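Local structure of cytochrome P450 (Zobellia galactanivorans, 6G5O) at residues L137-P142 against D189-V194; Y235-P240 against F354-Y359; E241-L246 against T346-V351; P250-R255 against I311-K316. The protein binds haem (protoporphyrin IX with iron) as a member of the cytochrome P450 family, in a largely helical fold. One frame throughout, in Å; residues are numbered along the deposited sequence.

Contact 1. Residues L137-P142 against D189-V194; sequences LLLNTP and DDMYSV
Asp190 OD1 is gripped by two donors, both from Ser193: the backbone N at 3.0 Å and the hydroxyl OG at 2.8 Å. Each meets the oxygen from above the carboxylate plane. With CG lodged between the backbone N and the carbonyl carbon (chi1 68°), the carboxylate folds back over the first turn, so Asp190 serves as the N-cap of helix 191-196.

The other segment illustrates the converse problem, ending a helix. Asn140, with positive phi, is the C-prime residue of a Schellman motif that closes helix 122-139. The two helix ends are then joined by one main-chain hydrogen bond and one from the Asn140 side-chain amide. Met191 N donates to Leu139 O at 2.9 Å, in the carbonyl plane, while the CA of Asp190 adds a CA-H...O contact to the same oxygen. Asn140 carries its CG anti to the backbone N, beside the carbonyl carbon, which lets ND2 reach Asp189 O at 2.9 Å. Asp189 O lies close to the plane of the Asn140 amide, but ND2 stands well above the carbonyl plane of Asp189. On the buried side, Leu139 CD1 meets Met191 SD at 3.8 Å, the two chains crossing obliquely.

Leu138 touches the haem. Around the junction, helix 79-92 presents Trp90 and Phe91 to Met191, helix 207-220 sets Phe218 against Leu139, and helix 169-185 packs on Tyr192.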
loop_
_atom_site.group_PDB
_atom_site.type_symbol
_atom_site.label_atom_id
_atom_site.label_comp_id
_atom_site.label_asym_id
_atom_site.label_seq_id
_atom_site.Cartn_x
_atom_site.Cartn_y
_atom_site.Cartn_z
ATOM N N LEU A 137 12.769 4.876 9.990
ATOM C CA LEU A 137 13.858 5.003 9.012
ATOM C C LEU A 137 13.483 5.880 7.824
ATOM O O LEU A 137 14.281 6.687 7.393
ATOM C CB LEU A 137 14.320 3.644 8.459
ATOM C CG LEU A 137 14.662 2.584 9.529
ATOM C CD1 LEU A 137 14.997 1.235 8.929
ATOM C CD2 LEU A 137 15.803 3.073 10.411
ATOM N N LEU A 138 12.308 5.688 7.272
ATOM C CA LEU A 138 11.880 6.498 6.130
ATOM C C LEU A 138 11.762 7.976 6.525
ATOM O O LEU A 138 12.192 8.854 5.779
ATOM C CB LEU A 138 10.536 6.013 5.568
ATOM C CG LEU A 138 10.079 6.642 4.252
ATOM C CD1 LEU A 138 10.921 6.197 3.052
ATOM C CD2 LEU A 138 8.610 6.364 4.000
ATOM N N LEU A 139 11.186 8.214 7.696
ATOM C CA LEU A 139 10.982 9.545 8.210
ATOM C C LEU A 139 12.235 10.148 8.871
ATOM O O LEU A 139 12.315 11.370 9.032
ATOM C CB LEU A 139 9.822 9.546 9.178
ATOM C CG LEU A 139 8.438 9.877 8.649
ATOM C CD1 LEU A 139 8.158 9.080 7.419
ATOM C CD2 LEU A 139 7.409 9.607 9.738
ATOM N N ASN A 140 13.201 9.288 9.229
ATOM C CA ASN A 140 14.429 9.694 9.912
ATOM C C ASN A 140 14.107 10.425 11.228
ATOM O O ASN A 140 14.646 11.505 11.501
ATOM C CB ASN A 140 15.315 10.555 8.998
ATOM C CG ASN A 140 16.724 10.750 9.553
ATOM O OD1 ASN A 140 17.253 9.889 10.244
ATOM N ND2 ASN A 140 17.327 11.885 9.250
ATOM N N THR A 141 13.177 9.836 11.986
ATOM C CA THR A 141 12.850 10.223 13.338
ATOM C C THR A 141 13.538 9.262 14.335
ATOM O O THR A 141 13.978 8.159 13.979
ATOM C CB THR A 141 11.332 10.125 13.634
ATOM O OG1 THR A 141 10.890 8.767 13.517
ATOM C CG2 THR A 141 10.522 10.959 12.721
ATOM N N PRO A 142 13.599 9.670 15.600
ATOM C CA PRO A 142 14.072 8.708 16.603
ATOM C C PRO A 142 13.236 7.400 16.631
ATOM O O PRO A 142 12.005 7.409 16.473
ATOM C CB PRO A 142 13.924 9.475 17.934
ATOM C CG PRO A 142 13.923 10.945 17.544
ATOM C CD PRO A 142 13.326 11.022 16.159
ATOM N N ASP A 189 16.826 16.911 10.797
ATOM C CA ASP A 189 17.143 16.015 9.676
ATOM C C ASP A 189 15.975 15.132 9.267
ATOM O O ASP A 189 16.111 14.346 8.334
ATOM C CB ASP A 189 18.299 15.081 10.081
ATOM C CG ASP A 189 19.653 15.733 9.926
ATOM O OD1 ASP A 189 19.748 16.989 9.910
ATOM O OD2 ASP A 189 20.639 14.970 9.780
ATOM N N ASP A 190 14.858 15.240 9.982
ATOM C CA ASP A 190 13.690 14.408 9.767
ATOM C C ASP A 190 12.894 14.903 8.555
ATOM O O ASP A 190 13.159 15.994 8.056
ATOM C CB ASP A 190 12.832 14.338 11.052
ATOM C CG ASP A 190 12.161 15.682 11.424
ATOM O OD1 ASP A 190 12.355 16.716 10.733
ATOM O OD2 ASP A 190 11.385 15.669 12.406
ATOM N N MET A 191 11.961 14.092 8.067
ATOM C CA MET A 191 11.272 14.396 6.826
ATOM C C MET A 191 10.535 15.767 6.857
ATOM O O MET A 191 10.499 16.491 5.853
ATOM C CB MET A 191 10.285 13.274 6.490
ATOM C CG MET A 191 9.731 13.262 5.072
ATOM S SD MET A 191 8.559 11.893 4.861
ATOM C CE MET A 191 7.962 12.198 3.191
ATOM N N TYR A 192 9.932 16.083 7.997
ATOM C CA TYR A 192 9.246 17.365 8.220
ATOM C C TYR A 192 10.168 18.545 7.920
ATOM O O TYR A 192 9.822 19.464 7.162
ATOM C CB TYR A 192 8.805 17.473 9.656
ATOM C CG TYR A 192 7.891 16.349 10.119
ATOM C CD1 TYR A 192 6.532 16.381 9.847
ATOM C CD2 TYR A 192 8.399 15.285 10.870
ATOM C CE1 TYR A 192 5.709 15.383 10.267
ATOM C CE2 TYR A 192 7.582 14.254 11.311
ATOM C CZ TYR A 192 6.251 14.303 11.004
ATOM O OH TYR A 192 5.425 13.316 11.460
ATOM N N SER A 193 11.362 18.478 8.487
ATOM C CA SER A 193 12.356 19.542 8.347
ATOM C C SER A 193 12.851 19.682 6.942
ATOM O O SER A 193 12.948 20.791 6.432
ATOM C CB SER A 193 13.542 19.278 9.275
ATOM O OG SER A 193 13.102 19.418 10.606
ATOM N N VAL A 194 13.157 18.552 6.314
ATOM C CA VAL A 194 13.539 18.538 4.925
ATOM C C VAL A 194 12.454 19.119 4.002
ATOM O O VAL A 194 12.776 19.796 3.059
ATOM C CB VAL A 194 13.863 17.112 4.433
ATOM C CG1 VAL A 194 14.140 17.113 2.934
ATOM C CG2 VAL A 194 15.088 16.568 5.174
#

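Contact 2. Residues Y235-P240 against F354-Y359; sequences YLAEHP and FEILDY
Ala237 and Phe354 form the tight part of this contact. The alanine CB lies 3.5 Å from Phe354 CB, and the phenylalanine ring, swung beside its own backbone N with CG anti to the carbonyl carbon, runs back along the helix until CE1 comes to 4.1 Å from Leu236 CB. The small alanine lets the backbones approach, Ala237 CA and Phe354 CA being 4.8 Å apart.

Packing loosens toward Ile356. Its CG1 sits 4.0 Å from Ala237 CB, and its CD1 meets Glu238 CG at 4.1 Å, the two chains crossing at about a right angle. Glu238 lays mainly its CG against Ile356; its carboxylate oxygen OE1 is hydrogen-bonded to Ser4 OG. Glu355, between Phe354 and Ile356, turns away from the helix, and Leu357 and Asp358 beyond are exposed.

Within segment 235-240, His239 ND1 donates to a lone pair of Tyr235 O at 2.9 Å while the Tyr235 CE1 atom stands over the centre of the imidazole. Strand 351-366 pairs with strand 369-384, whose Phe382 meets the Phe354 ring edge to face. Leu243 of helix 240-248 packs on Phe354, and Leu344 and Leu347 of helix 333-350 on Leu236.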
loop_
_atom_site.group_PDB
_atom_site.type_symbol
_atom_site.label_atom_id
_atom_site.label_comp_id
_atom_site.label_asym_id
_atom_site.label_seq_id
_atom_site.Cartn_x
_atom_site.Cartn_y
_atom_site.Cartn_z
ATOM N N TYR A 235 0.687 -17.072 3.733
ATOM C CA TYR A 235 1.023 -17.858 2.551
ATOM C C TYR A 235 2.179 -18.830 2.787
ATOM O O TYR A 235 2.129 -19.965 2.327
ATOM C CB TYR A 235 1.368 -16.956 1.364
ATOM C CG TYR A 235 2.056 -17.684 0.237
ATOM C CD1 TYR A 235 1.325 -18.403 -0.716
ATOM C CD2 TYR A 235 3.419 -17.657 0.126
ATOM C CE1 TYR A 235 1.957 -19.060 -1.750
ATOM C CE2 TYR A 235 4.060 -18.309 -0.899
ATOM C CZ TYR A 235 3.321 -19.017 -1.818
ATOM O OH TYR A 235 3.999 -19.643 -2.810
ATOM N N LEU A 236 3.233 -18.369 3.444
ATOM C CA LEU A 236 4.400 -19.200 3.661
ATOM C C LEU A 236 4.075 -20.316 4.649
ATOM O O LEU A 236 4.737 -21.349 4.644
ATOM C CB LEU A 236 5.585 -18.374 4.168
ATOM C CG LEU A 236 6.303 -17.509 3.134
ATOM C CD1 LEU A 236 7.316 -16.611 3.813
ATOM C CD2 LEU A 236 6.991 -18.338 2.058
ATOM N N ALA A 237 3.080 -20.090 5.501
ATOM C CA ALA A 237 2.671 -21.065 6.494
ATOM C C ALA A 237 2.028 -22.295 5.866
ATOM O O ALA A 237 2.174 -23.398 6.392
ATOM C CB ALA A 237 1.700 -20.434 7.477
ATOM N N GLU A 238 1.307 -22.086 4.766
ATOM C CA GLU A 238 0.634 -23.148 4.047
ATOM C C GLU A 238 1.399 -23.643 2.813
ATOM O O GLU A 238 0.904 -24.527 2.122
ATOM C CB GLU A 238 -0.736 -22.668 3.617
ATOM C CG GLU A 238 -1.672 -22.515 4.791
ATOM C CD GLU A 238 -3.083 -22.070 4.397
ATOM O OE1 GLU A 238 -3.211 -21.192 3.513
ATOM O OE2 GLU A 238 -4.070 -22.562 4.987
ATOM N N HIS A 239 2.570 -23.071 2.536
ATOM C CA HIS A 239 3.405 -23.466 1.394
ATOM C C HIS A 239 4.858 -23.666 1.798
ATOM O O HIS A 239 5.729 -22.845 1.434
ATOM C CB HIS A 239 3.337 -22.435 0.278
ATOM C CG HIS A 239 1.981 -22.300 -0.335
ATOM N ND1 HIS A 239 0.951 -21.605 0.264
ATOM C CD2 HIS A 239 1.486 -22.776 -1.494
ATOM C CE1 HIS A 239 -0.126 -21.672 -0.498
ATOM N NE2 HIS A 239 0.170 -22.387 -1.564
ATOM N N PRO A 240 5.148 -24.767 2.538
ATOM C CA PRO A 240 6.529 -25.126 2.922
ATOM C C PRO A 240 7.509 -25.185 1.741
ATOM O O PRO A 240 8.685 -24.827 1.895
ATOM C CB PRO A 240 6.393 -26.537 3.546
ATOM C CG PRO A 240 4.957 -26.710 3.846
ATOM C CD PRO A 240 4.158 -25.741 3.022
ATOM N N PHE A 354 5.431 -23.090 9.979
ATOM C CA PHE A 354 4.437 -22.332 10.739
ATOM C C PHE A 354 3.162 -23.166 10.904
ATOM O O PHE A 354 2.962 -24.152 10.190
ATOM C CB PHE A 354 4.000 -21.067 9.978
ATOM C CG PHE A 354 5.120 -20.224 9.425
ATOM C CD1 PHE A 354 5.871 -20.651 8.354
ATOM C CD2 PHE A 354 5.359 -18.954 9.942
ATOM C CE1 PHE A 354 6.862 -19.840 7.811
ATOM C CE2 PHE A 354 6.353 -18.142 9.416
ATOM C CZ PHE A 354 7.110 -18.581 8.346
ATOM N N GLU A 355 2.279 -22.754 11.810
ATOM C CA GLU A 355 0.925 -23.283 11.858
ATOM C C GLU A 355 -0.007 -22.148 12.178
ATOM O O GLU A 355 0.197 -21.429 13.144
ATOM C CB GLU A 355 0.749 -24.342 12.963
ATOM C CG GLU A 355 1.874 -25.361 13.100
ATOM C CD GLU A 355 1.680 -26.271 14.312
ATOM O OE1 GLU A 355 0.502 -26.588 14.645
ATOM O OE2 GLU A 355 2.702 -26.641 14.942
ATOM N N ILE A 356 -1.069 -22.031 11.405
ATOM C CA ILE A 356 -2.113 -21.073 11.661
ATOM C C ILE A 356 -3.102 -21.652 12.653
ATOM O O ILE A 356 -3.719 -22.670 12.374
ATOM C CB ILE A 356 -2.836 -20.710 10.356
ATOM C CG1 ILE A 356 -1.840 -20.046 9.387
ATOM C CG2 ILE A 356 -4.000 -19.795 10.630
ATOM C CD1 ILE A 356 -2.328 -19.964 7.944
ATOM N N LEU A 357 -3.287 -20.968 13.785
ATOM C CA LEU A 357 -4.072 -21.481 14.910
ATOM C C LEU A 357 -5.507 -20.958 14.996
ATOM O O LEU A 357 -6.362 -21.679 15.499
ATOM C CB LEU A 357 -3.350 -21.215 16.232
ATOM C CG LEU A 357 -1.963 -21.843 16.462
ATOM C CD1 LEU A 357 -1.507 -21.655 17.910
ATOM C CD2 LEU A 357 -1.922 -23.329 16.119
ATOM N N ASP A 358 -5.785 -19.755 14.503
ATOM C CA ASP A 358 -7.108 -19.153 14.595
ATOM C C ASP A 358 -7.075 -17.812 13.922
ATOM O O ASP A 358 -6.100 -17.098 14.059
ATOM C CB ASP A 358 -7.518 -18.905 16.047
ATOM C CG ASP A 358 -9.006 -18.964 16.214
ATOM O OD1 ASP A 358 -9.692 -18.227 15.477
ATOM O OD2 ASP A 358 -9.499 -19.781 17.032
ATOM N N TYR A 359 -8.157 -17.417 13.269
ATOM C CA TYR A 359 -8.126 -16.187 12.499
ATOM C C TYR A 359 -9.488 -15.608 12.289
ATOM O O TYR A 359 -10.461 -16.288 12.489
ATOM C CB TYR A 359 -7.492 -16.471 11.136
ATOM C CG TYR A 359 -8.273 -17.402 10.222
ATOM C CD1 TYR A 359 -8.088 -18.777 10.292
ATOM C CD2 TYR A 359 -9.170 -16.897 9.281
ATOM C CE1 TYR A 359 -8.753 -19.629 9.427
ATOM C CE2 TYR A 359 -9.850 -17.729 8.421
ATOM C CZ TYR A 359 -9.639 -19.098 8.498
ATOM O OH TYR A 359 -10.315 -19.928 7.636
#

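Contact 3. Residues E241-L246 against T346-V351; sequences EALERL and TLAQKV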
loop_
_atom_site.group_PDB
_atom_site.type_symbol
_atom_site.label_atom_id
_atom_site.label_comp_id
_atom_site.label_asym_id
_atom_site.label_seq_id
_atom_site.Cartn_x
_atom_site.Cartn_y
_atom_site.Cartn_z
ATOM N N GLU A 241 7.038 -25.667 0.590
ATOM C CA GLU A 241 7.885 -25.750 -0.609
ATOM C C GLU A 241 8.401 -24.339 -1.040
ATOM O O GLU A 241 9.573 -24.196 -1.458
ATOM C CB GLU A 241 7.144 -26.475 -1.760
ATOM N N ALA A 242 7.537 -23.314 -0.900
ATOM C CA ALA A 242 7.932 -21.917 -1.171
ATOM C C ALA A 242 8.987 -21.449 -0.197
ATOM O O ALA A 242 9.966 -20.790 -0.583
ATOM C CB ALA A 242 6.735 -20.976 -1.102
ATOM N N LEU A 243 8.782 -21.774 1.071
ATOM C CA LEU A 243 9.712 -21.373 2.103
ATOM C C LEU A 243 11.121 -21.945 1.807
ATOM O O LEU A 243 12.131 -21.217 1.889
ATOM C CB LEU A 243 9.188 -21.811 3.490
ATOM C CG LEU A 243 10.096 -21.455 4.685
ATOM C CD1 LEU A 243 10.170 -19.934 4.837
ATOM C CD2 LEU A 243 9.595 -22.111 5.967
ATOM N N GLU A 244 11.168 -23.229 1.430
ATOM C CA GLU A 244 12.438 -23.914 1.077
ATOM C C GLU A 244 13.050 -23.305 -0.205
ATOM O O GLU A 244 14.250 -23.071 -0.271
ATOM C CB GLU A 244 12.219 -25.459 0.944
ATOM C CG GLU A 244 13.449 -26.321 1.230
ATOM N N ARG A 245 12.236 -23.026 -1.224
ATOM C CA ARG A 245 12.754 -22.367 -2.434
ATOM C C ARG A 245 13.440 -21.033 -2.136
ATOM O O ARG A 245 14.526 -20.768 -2.667
ATOM C CB ARG A 245 11.672 -22.172 -3.484
ATOM C CG ARG A 245 11.357 -23.423 -4.291
ATOM C CD ARG A 245 10.689 -23.048 -5.605
ATOM N NE ARG A 245 11.647 -22.451 -6.528
ATOM C CZ ARG A 245 11.329 -21.810 -7.667
ATOM N NH1 ARG A 245 10.062 -21.641 -8.007
ATOM N NH2 ARG A 245 12.283 -21.293 -8.455
ATOM N N LEU A 246 12.853 -20.221 -1.249
ATOM C CA LEU A 246 13.477 -18.937 -0.863
ATOM C C LEU A 246 14.751 -19.131 -0.053
ATOM O O LEU A 246 15.707 -18.333 -0.180
ATOM C CB LEU A 246 12.515 -18.097 -0.055
ATOM C CG LEU A 246 11.330 -17.544 -0.831
ATOM C CD1 LEU A 246 10.247 -17.156 0.162
ATOM C CD2 LEU A 246 11.713 -16.376 -1.723
ATOM N N THR A 346 14.614 -13.235 5.928
ATOM C CA THR A 346 14.784 -13.488 7.345
ATOM C C THR A 346 13.970 -14.713 7.798
ATOM O O THR A 346 14.491 -15.555 8.514
ATOM C CB THR A 346 14.444 -12.251 8.174
ATOM O OG1 THR A 346 15.240 -11.163 7.705
ATOM C CG2 THR A 346 14.725 -12.473 9.684
ATOM N N LEU A 347 12.713 -14.811 7.369
ATOM C CA LEU A 347 11.898 -15.983 7.676
ATOM C C LEU A 347 12.484 -17.282 7.085
ATOM O O LEU A 347 12.460 -18.335 7.723
ATOM C CB LEU A 347 10.478 -15.800 7.184
ATOM C CG LEU A 347 9.651 -14.668 7.817
ATOM C CD1 LEU A 347 8.354 -14.470 7.050
ATOM C CD2 LEU A 347 9.356 -14.976 9.279
ATOM N N ALA A 348 13.000 -17.220 5.862
ATOM C CA ALA A 348 13.560 -18.404 5.227
ATOM C C ALA A 348 14.845 -18.915 5.910
ATOM O O ALA A 348 15.126 -20.113 5.888
ATOM C CB ALA A 348 13.818 -18.134 3.753
ATOM N N GLN A 349 15.636 -18.002 6.473
ATOM C CA GLN A 349 16.888 -18.375 7.118
ATOM C C GLN A 349 16.744 -18.740 8.622
ATOM O O GLN A 349 17.687 -19.246 9.202
ATOM C CB GLN A 349 17.918 -17.266 6.931
ATOM C CG GLN A 349 18.492 -17.171 5.538
ATOM C CD GLN A 349 19.002 -15.761 5.217
ATOM O OE1 GLN A 349 19.396 -15.007 6.118
ATOM N NE2 GLN A 349 18.966 -15.387 3.922
ATOM N N LYS A 350 15.576 -18.495 9.228
ATOM C CA LYS A 350 15.367 -18.673 10.675
ATOM C C LYS A 350 14.170 -19.543 11.074
ATOM O O LYS A 350 14.131 -20.051 12.186
ATOM C CB LYS A 350 15.187 -17.290 11.344
ATOM C CG LYS A 350 16.482 -16.515 11.565
ATOM C CD LYS A 350 16.208 -15.024 11.630
ATOM C CE LYS A 350 17.224 -14.242 12.441
ATOM N NZ LYS A 350 18.642 -14.617 12.190
ATOM N N VAL A 351 13.155 -19.646 10.222
ATOM C CA VAL A 351 11.950 -20.390 10.553
ATOM C C VAL A 351 11.879 -21.655 9.685
ATOM O O VAL A 351 12.143 -21.615 8.471
ATOM C CB VAL A 351 10.679 -19.542 10.329
ATOM C CG1 VAL A 351 9.412 -20.296 10.740
ATOM C CG2 VAL A 351 10.784 -18.200 11.042
#
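This is a buried crossing of two helices, carried by apolar side chains and placed toward the periphery of the fold, where helix 240-248 passes over the C-terminal end of helix 333-350. The two short segments run almost perpendicular, at a crossing angle of -95°, and their axes come within 8.8 Å. Ala348 lies at the crossing, points its methyl at the other helix and meets Leu246 CB with its own CB at 4.0 Å.

In P450 nomenclature the two helices correspond to J and L, the latter being the helix that follows the haem-binding cysteine loop in this family.

Leu243 does most of the reaching. Its CG is anti to the backbone N (chi1 179°), so the side chain extends from the helix and splits its two methyls over different parts of the partner. CD1 lies against the backbone at Ala348, 3.7 Å from its CA, and CD2 abuts the carbonyl oxygen of Val351 at 3.6 Å. The branched tip thus spans from Ala348 to Val351. Leu246 also rests on Leu236 of helix 223-238, and its carbonyl oxygen accepts from Gln345 NE2, a bond from the preceding turn of helix 333-350. Arg245, pointing elsewhere on the helix, is held by Glu249.

Contact 4. Residues P250-R255 against I311-K316; sequences PEITGR and IVLDRK
Arg255 provides most of the first shell, its chain lying along the backbone of the opposing loop. CG touches Arg315 O at 3.5 Å; a bend at chi3 (-70°) then brings NH1 to Asp314 O, a weak hydrogen bond of 3.2 Å. The same NH1 lies beside Lys316 CG, the two long side chains running alongside each other. Closer to the core, Ile252 CD1 meets Leu313 CD2 at 4.0 Å, those chains crossing at about a right angle. One water joins the backbones by donating to Arg255 O at 2.8 Å and to Arg315 O at 2.7 Å.

The next shell fixes these partners. Residues Val312 to Arg315 form a type I beta turn, closed by Arg315 N to Val312 O, which presents the carbonyls of Asp314 and Arg315 to the helix. On the other side, Pro250 O accepts from both the N and the OG1 of Thr253.

Arg315 points away from Arg255 and bonds to the carbonyls of Glu306 and Asn307, while its NE forms a salt bridge with Glu259. Glu259 and the nearby Arg262 fit the ExxR motif of the P450 K helix, and with Arg315 they match the Glu-Arg-Arg triad characteristic of this family.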
loop_
_atom_site.group_PDB
_atom_site.type_symbol
_atom_site.label_atom_id
_atom_site.label_comp_id
_atom_site.label_asym_id
_atom_site.label_seq_id
_atom_site.Cartn_x
_atom_site.Cartn_y
_atom_site.Cartn_z
ATOM N N PRO A 250 17.855 -17.624 -3.016
ATOM C CA PRO A 250 17.634 -16.220 -2.645
ATOM C C PRO A 250 17.471 -15.233 -3.833
ATOM O O PRO A 250 16.787 -14.217 -3.688
ATOM C CB PRO A 250 18.900 -15.874 -1.848
ATOM C CG PRO A 250 19.928 -16.898 -2.267
ATOM C CD PRO A 250 19.112 -18.144 -2.444
ATOM N N GLU A 251 18.103 -15.524 -4.972
ATOM C CA GLU A 251 17.941 -14.739 -6.214
ATOM C C GLU A 251 16.490 -14.538 -6.706
ATOM O O GLU A 251 16.220 -13.587 -7.416
ATOM C CB GLU A 251 18.796 -15.318 -7.365
ATOM C CG GLU A 251 18.465 -16.739 -7.793
ATOM C CD GLU A 251 19.129 -17.865 -6.950
ATOM O OE1 GLU A 251 19.793 -17.619 -5.889
ATOM O OE2 GLU A 251 18.952 -19.042 -7.351
ATOM N N ILE A 252 15.550 -15.413 -6.337
ATOM C CA ILE A 252 14.175 -15.219 -6.754
ATOM C C ILE A 252 13.360 -14.240 -5.865
ATOM O O ILE A 252 12.172 -14.038 -6.109
ATOM C CB ILE A 252 13.389 -16.543 -6.847
ATOM C CG1 ILE A 252 13.056 -17.102 -5.478
ATOM C CG2 ILE A 252 14.077 -17.572 -7.773
ATOM C CD1 ILE A 252 12.209 -18.364 -5.551
ATOM N N THR A 253 13.968 -13.671 -4.842
ATOM C CA THR A 253 13.207 -12.951 -3.834
ATOM C C THR A 253 12.512 -11.685 -4.408
ATOM O O THR A 253 11.346 -11.418 -4.087
ATOM C CB THR A 253 14.095 -12.574 -2.614
ATOM O OG1 THR A 253 14.774 -13.723 -2.101
ATOM C CG2 THR A 253 13.245 -12.035 -1.497
ATOM N N GLY A 254 13.214 -10.935 -5.261
ATOM C CA GLY A 254 12.648 -9.754 -5.933
ATOM C C GLY A 254 11.343 -10.091 -6.622
ATOM O O GLY A 254 10.310 -9.421 -6.430
ATOM N N ARG A 255 11.387 -11.194 -7.373
ATOM C CA ARG A 255 10.265 -11.630 -8.169
ATOM C C ARG A 255 9.132 -12.123 -7.308
ATOM O O ARG A 255 7.974 -11.889 -7.636
ATOM C CB ARG A 255 10.705 -12.673 -9.210
ATOM C CG ARG A 255 11.296 -11.999 -10.462
ATOM C CD ARG A 255 11.914 -13.032 -11.415
ATOM N NE ARG A 255 13.140 -13.614 -10.871
ATOM C CZ ARG A 255 13.624 -14.837 -11.140
ATOM N NH1 ARG A 255 12.994 -15.685 -11.938
ATOM N NH2 ARG A 255 14.764 -15.215 -10.603
ATOM N N ILE A 311 -0.029 -18.027 -6.789
ATOM C CA ILE A 311 1.230 -17.375 -6.633
ATOM C C ILE A 311 2.286 -18.216 -7.355
ATOM O O ILE A 311 2.595 -19.330 -6.921
ATOM C CB ILE A 311 1.540 -17.154 -5.141
ATOM C CG1 ILE A 311 0.714 -15.928 -4.667
ATOM C CG2 ILE A 311 3.038 -16.931 -4.905
ATOM C CD1 ILE A 311 0.821 -15.602 -3.186
ATOM N N VAL A 312 2.808 -17.678 -8.457
ATOM C CA VAL A 312 3.950 -18.249 -9.151
ATOM C C VAL A 312 5.185 -17.508 -8.653
ATOM O O VAL A 312 5.489 -16.369 -9.092
ATOM C CB VAL A 312 3.841 -18.088 -10.687
ATOM C CG1 VAL A 312 5.112 -18.584 -11.392
ATOM C CG2 VAL A 312 2.615 -18.795 -11.218
ATOM N N LEU A 313 5.913 -18.172 -7.768
ATOM C CA LEU A 313 6.908 -17.545 -6.922
ATOM C C LEU A 313 8.021 -16.839 -7.670
ATOM O O LEU A 313 8.567 -15.855 -7.176
ATOM C CB LEU A 313 7.506 -18.602 -5.979
ATOM C CG LEU A 313 8.143 -18.092 -4.690
ATOM C CD1 LEU A 313 7.126 -17.328 -3.851
ATOM C CD2 LEU A 313 8.652 -19.247 -3.856
ATOM N N ASP A 314 8.364 -17.330 -8.844
ATOM C CA ASP A 314 9.478 -16.754 -9.603
ATOM C C ASP A 314 9.016 -16.080 -10.901
ATOM O O ASP A 314 9.782 -15.957 -11.841
ATOM C CB ASP A 314 10.522 -17.857 -9.898
ATOM C CG ASP A 314 9.914 -19.085 -10.678
ATOM O OD1 ASP A 314 8.716 -19.049 -11.087
ATOM O OD2 ASP A 314 10.630 -20.107 -10.859
ATOM N N ARG A 315 7.769 -15.638 -10.958
ATOM C CA ARG A 315 7.213 -15.100 -12.203
ATOM C C ARG A 315 8.119 -13.986 -12.745
ATOM O O ARG A 315 8.332 -12.994 -12.061
ATOM C CB ARG A 315 5.793 -14.548 -11.928
ATOM C CG ARG A 315 4.996 -14.116 -13.142
ATOM C CD ARG A 315 3.688 -13.411 -12.760
ATOM N NE ARG A 315 2.735 -14.290 -12.037
ATOM C CZ ARG A 315 1.829 -15.076 -12.611
ATOM N NH1 ARG A 315 1.739 -15.168 -13.912
ATOM N NH2 ARG A 315 1.022 -15.811 -11.852
ATOM N N LYS A 316 8.652 -14.152 -13.957
ATOM C CA LYS A 316 9.451 -13.109 -14.639
ATOM C C LYS A 316 8.569 -12.100 -15.362
ATOM O O LYS A 316 8.857 -10.880 -15.381
ATOM C CB LYS A 316 10.449 -13.692 -15.669
ATOM C CG LYS A 316 11.431 -14.687 -15.067
ATOM C CD LYS A 316 12.453 -15.242 -16.049
ATOM C CE LYS A 316 13.551 -14.228 -16.339
ATOM N NZ LYS A 316 14.717 -14.849 -17.049
HETATM O O HOH W 1 7.378 -11.187 -10.256
#

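Contact 1 comes first along the chain and stands apart, its centre 32 to 36 Å from those of the others; it joins helix 122-139, whose Leu138 touches the haem, to helix 191-196. Contacts 2, 3 and 4 are nested, contact 4 inside the loop closed by contact 3 and contact 3 inside that closed by contact 2. Centres of contacts 2 and 3, and of 3 and 4, lie about 13 Å apart. Helix 240-248 connects them: Leu243 CD2 packs on Phe354 CE1 and Ala242 CB on Leu313 CD2, while Arg245 forms a salt bridge with Asp314. The successive helices 223-238, 240-248 and 253-264 are thereby tied to loop 311-316, helix 333-350 and strand 351-366.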